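Local coordinates for ABC transporter substrate-binding protein (Rhizobium radiobacter, PDB 6TFX) that captures the opine mannopinic acid as a solute-binding protein, serving an ABC importer that brings mannityl-opines into the bacterium, at the N72 site. Numbering follows the deposited sequence.

The N72 site. Residues 24-26, 29, 226, 249, 251, 284, 339, 341-342, 367, 371, 384-386, 388, 460. With N72 ((2~{R})-2-[[(3~{R},4~{R},5~{S})-3,4,5,6-tetrakis(oxidanyl)-2-oxidanylidene-hexyl]amino]pentanedioic acid), chain B.
The ligand of the mannopinic acid complex (N72), modelled with a keto group at CAJ (oxygen OAE), is almost wholly enclosed in a pocket that hides 479 of its 501 Å², so that little of any edge remains open. The side-chain carboxylate of its glutamate half fills one end, where Arg388, bent at chi2 (-65°), turns its guanidinium end-on: NH1 reaches OE1, and NH2 reaches N72 OE2 at 2.8 Å in the guanidinium plane. Arg29 NH2 adds a salt bridge to OE1 with weak hydrogen bonds, its NE held by Thr24 O. Tyr384 OH bonds N72 OE2 at 2.6 Å, that oxygen at its ring edge, and Thr24 CG2 and Ala386 CB pad the carboxylate. Two histidines floor the alpha-carboxylate, each NE2 meeting its oxygen in the imidazole plane: His367 bonds OXT, His371 O. Thr26 N, starting helix 26-35, also grips OXT, and the helix end may help stabilise its charge. Glu249 forms one wall, OE2 using its syn lone pair toward amine N72 N at 2.7 Å while hydroxyl OAD meets OE1 from above its plane. Leu339 CD2 and Leu342 line the opposite, apolar wall. The Gly385 backbone lids the middle, its O 2.8 Å from N72 OAE, two acceptors if OAE is a ketone; a water bridges Gly385 N and N72 O. Asn251 ND2 donates almost straight (166°) to N72 OAM at 2.7 Å, and Arg284 NH1 closes the sugar end on OAB. The site occupies the family's interlobe cleft, where helices 26-35, 340-353 and 367-374 converge with strands 248-255, 381-386 and 454-467.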
loop_
_atom_site.group_PDB
_atom_site.type_symbol
_atom_site.label_atom_id
_atom_site.label_comp_id
_atom_site.label_asym_id
_atom_site.label_seq_id
_atom_site.Cartn_x
_atom_site.Cartn_y
_atom_site.Cartn_z
ATOM N N THR A 24 -7.288 1.012 -1.847
ATOM C CA THR A 24 -5.907 1.376 -2.183
ATOM C C THR A 24 -5.277 2.375 -1.226
ATOM O O THR A 24 -4.099 2.235 -0.903
ATOM C CB THR A 24 -5.896 1.916 -3.619
ATOM O OG1 THR A 24 -6.406 0.906 -4.501
ATOM C CG2 THR A 24 -4.511 2.364 -4.079
ATOM N N THR A 25 -6.050 3.391 -0.771
ATOM C CA THR A 25 -5.458 4.357 0.155
ATOM C C THR A 25 -5.126 3.639 1.468
ATOM O O THR A 25 -5.775 2.636 1.812
ATOM C CB THR A 25 -6.414 5.520 0.415
ATOM O OG1 THR A 25 -7.533 5.028 1.137
ATOM C CG2 THR A 25 -6.877 6.223 -0.889
ATOM N N THR A 26 -4.156 4.169 2.228
ATOM C CA THR A 26 -3.831 3.521 3.511
ATOM C C THR A 26 -5.097 3.419 4.389
ATOM O O THR A 26 -5.323 2.373 5.019
ATOM C CB THR A 26 -2.763 4.333 4.249
ATOM O OG1 THR A 26 -1.547 4.195 3.524
ATOM C CG2 THR A 26 -2.530 3.820 5.671
ATOM N N ARG A 29 -7.364 0.631 3.147
ATOM C CA ARG A 29 -6.718 -0.671 3.382
ATOM C C ARG A 29 -6.726 -1.025 4.886
ATOM O O ARG A 29 -6.794 -2.211 5.246
ATOM C CB ARG A 29 -5.266 -0.669 2.890
ATOM C CG ARG A 29 -5.140 -0.574 1.379
ATOM C CD ARG A 29 -3.669 -0.620 1.051
ATOM N NE ARG A 29 -3.345 -0.437 -0.367
ATOM C CZ ARG A 29 -3.212 -1.417 -1.257
ATOM N NH1 ARG A 29 -3.494 -2.676 -0.926
ATOM N NH2 ARG A 29 -2.823 -1.146 -2.492
ATOM N N GLN A 226 5.871 12.057 9.174
ATOM C CA GLN A 226 7.282 11.646 8.982
ATOM C C GLN A 226 8.301 12.567 9.638
ATOM O O GLN A 226 9.508 12.313 9.561
ATOM C CB GLN A 226 7.570 11.533 7.479
ATOM C CG GLN A 226 6.738 10.468 6.755
ATOM C CD GLN A 226 5.290 10.876 6.534
ATOM O OE1 GLN A 226 4.985 12.026 6.179
ATOM N NE2 GLN A 226 4.375 9.950 6.783
ATOM N N GLU A 249 7.301 2.790 3.082
ATOM C CA GLU A 249 6.706 3.087 1.778
ATOM C C GLU A 249 7.659 4.000 1.011
ATOM O O GLU A 249 8.089 5.022 1.556
ATOM C CB GLU A 249 5.359 3.809 1.982
ATOM C CG GLU A 249 4.335 2.930 2.674
ATOM C CD GLU A 249 3.020 3.663 2.824
ATOM O OE1 GLU A 249 2.894 4.478 3.765
ATOM O OE2 GLU A 249 2.119 3.438 1.987
ATOM N N ASN A 251 8.653 6.736 -1.723
ATOM C CA ASN A 251 8.086 7.852 -2.464
ATOM C C ASN A 251 8.947 8.088 -3.689
ATOM O O ASN A 251 10.176 8.144 -3.561
ATOM C CB ASN A 251 8.123 9.117 -1.598
ATOM C CG ASN A 251 7.478 8.882 -0.254
ATOM O OD1 ASN A 251 8.153 8.872 0.803
ATOM N ND2 ASN A 251 6.184 8.636 -0.276
ATOM N N ARG A 284 13.739 15.124 7.842
ATOM C CA ARG A 284 12.601 14.403 8.438
ATOM C C ARG A 284 13.001 13.507 9.599
ATOM O O ARG A 284 12.217 13.358 10.530
ATOM C CB ARG A 284 11.836 13.605 7.384
ATOM C CG ARG A 284 11.050 14.512 6.447
ATOM C CD ARG A 284 10.264 13.707 5.420
ATOM N NE ARG A 284 9.048 14.428 5.059
ATOM C CZ ARG A 284 8.032 13.904 4.372
ATOM N NH1 ARG A 284 8.099 12.655 3.916
ATOM N NH2 ARG A 284 6.941 14.628 4.136
ATOM N N LEU A 339 -3.023 14.542 1.310
ATOM C CA LEU A 339 -2.616 13.698 2.455
ATOM C C LEU A 339 -1.430 14.476 3.050
ATOM O O LEU A 339 -0.524 14.844 2.301
ATOM C CB LEU A 339 -2.157 12.312 1.964
ATOM C CG LEU A 339 -1.664 11.349 3.048
ATOM C CD1 LEU A 339 -2.797 10.928 3.970
ATOM C CD2 LEU A 339 -1.031 10.116 2.404
ATOM N N GLY A 341 1.367 14.119 4.698
ATOM C CA GLY A 341 2.732 13.648 4.472
ATOM C C GLY A 341 3.178 13.814 3.026
ATOM O O GLY A 341 4.318 14.226 2.773
ATOM N N LEU A 342 2.264 13.545 2.066
ATOM C CA LEU A 342 2.568 13.725 0.640
ATOM C C LEU A 342 2.582 15.215 0.287
ATOM O O LEU A 342 3.375 15.664 -0.554
ATOM C CB LEU A 342 1.532 13.021 -0.261
ATOM C CG LEU A 342 1.720 11.527 -0.396
ATOM C CD1 LEU A 342 0.532 10.902 -1.116
ATOM C CD2 LEU A 342 3.046 11.175 -1.107
ATOM N N HIS A 367 -6.971 13.457 -1.141
ATOM C CA HIS A 367 -6.214 12.226 -1.430
ATOM C C HIS A 367 -6.952 11.196 -2.313
ATOM O O HIS A 367 -6.379 10.726 -3.310
ATOM C CB HIS A 367 -5.751 11.588 -0.109
ATOM C CG HIS A 367 -4.786 10.447 -0.251
ATOM N ND1 HIS A 367 -3.556 10.615 -0.873
ATOM C CD2 HIS A 367 -4.864 9.176 0.223
ATOM C CE1 HIS A 367 -2.934 9.449 -0.775
ATOM N NE2 HIS A 367 -3.698 8.538 -0.162
ATOM N N HIS A 371 -6.059 10.115 -6.197
ATOM C CA HIS A 371 -5.834 8.737 -6.663
ATOM C C HIS A 371 -6.626 8.464 -7.946
ATOM O O HIS A 371 -6.137 7.771 -8.821
ATOM C CB HIS A 371 -6.265 7.716 -5.585
ATOM C CG HIS A 371 -5.152 7.321 -4.683
ATOM N ND1 HIS A 371 -4.234 6.354 -5.060
ATOM C CD2 HIS A 371 -4.812 7.791 -3.457
ATOM C CE1 HIS A 371 -3.373 6.252 -4.048
ATOM N NE2 HIS A 371 -3.677 7.092 -3.067
ATOM N N TYR A 384 4.129 9.550 -5.737
ATOM C CA TYR A 384 3.354 8.436 -5.190
ATOM C C TYR A 384 4.248 7.733 -4.158
ATOM O O TYR A 384 5.455 7.561 -4.387
ATOM C CB TYR A 384 3.049 7.449 -6.329
ATOM C CG TYR A 384 1.864 6.543 -6.068
ATOM C CD1 TYR A 384 0.563 6.960 -6.367
ATOM C CD2 TYR A 384 2.041 5.269 -5.524
ATOM C CE1 TYR A 384 -0.529 6.121 -6.145
ATOM C CE2 TYR A 384 0.954 4.430 -5.279
ATOM C CZ TYR A 384 -0.335 4.878 -5.557
ATOM O OH TYR A 384 -1.420 4.056 -5.398
ATOM N N GLY A 385 3.650 7.290 -3.059
ATOM C CA GLY A 385 4.415 6.593 -2.027
ATOM C C GLY A 385 3.729 5.292 -1.679
ATOM O O GLY A 385 2.552 5.298 -1.302
ATOM N N ALA A 386 4.439 4.168 -1.803
ATOM C CA ALA A 386 3.798 2.875 -1.518
ATOM C C ALA A 386 4.841 1.802 -1.301
ATOM O O ALA A 386 6.003 1.965 -1.686
ATOM C CB ALA A 386 2.936 2.453 -2.704
ATOM N N ARG A 388 4.969 -2.784 -1.572
ATOM C CA ARG A 388 4.225 -3.946 -2.053
ATOM C C ARG A 388 4.870 -5.178 -1.391
ATOM O O ARG A 388 5.815 -5.021 -0.594
ATOM C CB ARG A 388 4.302 -4.031 -3.594
ATOM C CG ARG A 388 3.482 -2.924 -4.314
ATOM C CD ARG A 388 1.981 -3.097 -4.038
ATOM N NE ARG A 388 1.116 -2.159 -4.763
ATOM C CZ ARG A 388 0.576 -1.075 -4.225
ATOM N NH1 ARG A 388 0.911 -0.697 -2.994
ATOM N NH2 ARG A 388 -0.278 -0.336 -4.925
ATOM N N ASN A 460 9.506 5.791 3.996
ATOM C CA ASN A 460 9.226 6.086 5.400
ATOM C C ASN A 460 8.416 4.955 6.065
ATOM O O ASN A 460 7.444 4.444 5.495
ATOM C CB ASN A 460 8.417 7.394 5.546
ATOM C CG ASN A 460 7.443 7.654 4.411
ATOM O OD1 ASN A 460 6.416 6.954 4.222
ATOM N ND2 ASN A 460 7.786 8.616 3.608
HETATM O OAB N72 B . 5.576 11.537 3.359
HETATM C CAF N72 B . 5.216 10.510 2.415
HETATM C CAG N72 B . 3.731 10.016 2.434
HETATM O OAC N72 B . 3.041 10.386 3.585
HETATM C CAH N72 B . 3.619 8.579 1.921
HETATM O OAM N72 B . 4.720 7.762 1.800
HETATM C CAI N72 B . 2.755 7.398 2.318
HETATM O OAD N72 B . 2.457 7.440 3.696
HETATM C CAJ N72 B . 1.620 7.170 1.349
HETATM O OAE N72 B . 1.754 7.587 0.170
HETATM C CAK N72 B . 0.306 6.492 1.830
HETATM N N N72 B . 0.155 5.179 1.250
HETATM C CA N72 B . -0.891 4.868 0.351
HETATM C C N72 B . -1.689 5.996 -0.242
HETATM O O N72 B . -1.567 6.687 -1.330
HETATM C CB N72 B . -0.426 3.789 -0.630
HETATM C CG N72 B . -1.120 3.652 -1.986
HETATM C CD N72 B . -1.079 2.229 -2.548
HETATM O OE1 N72 B . -1.052 1.209 -1.787
HETATM O OE2 N72 B . -1.090 2.081 -3.790
HETATM O OXT N72 B . -2.625 6.112 0.571
HETATM O O HOH W 1 0.708 7.540 -2.959
#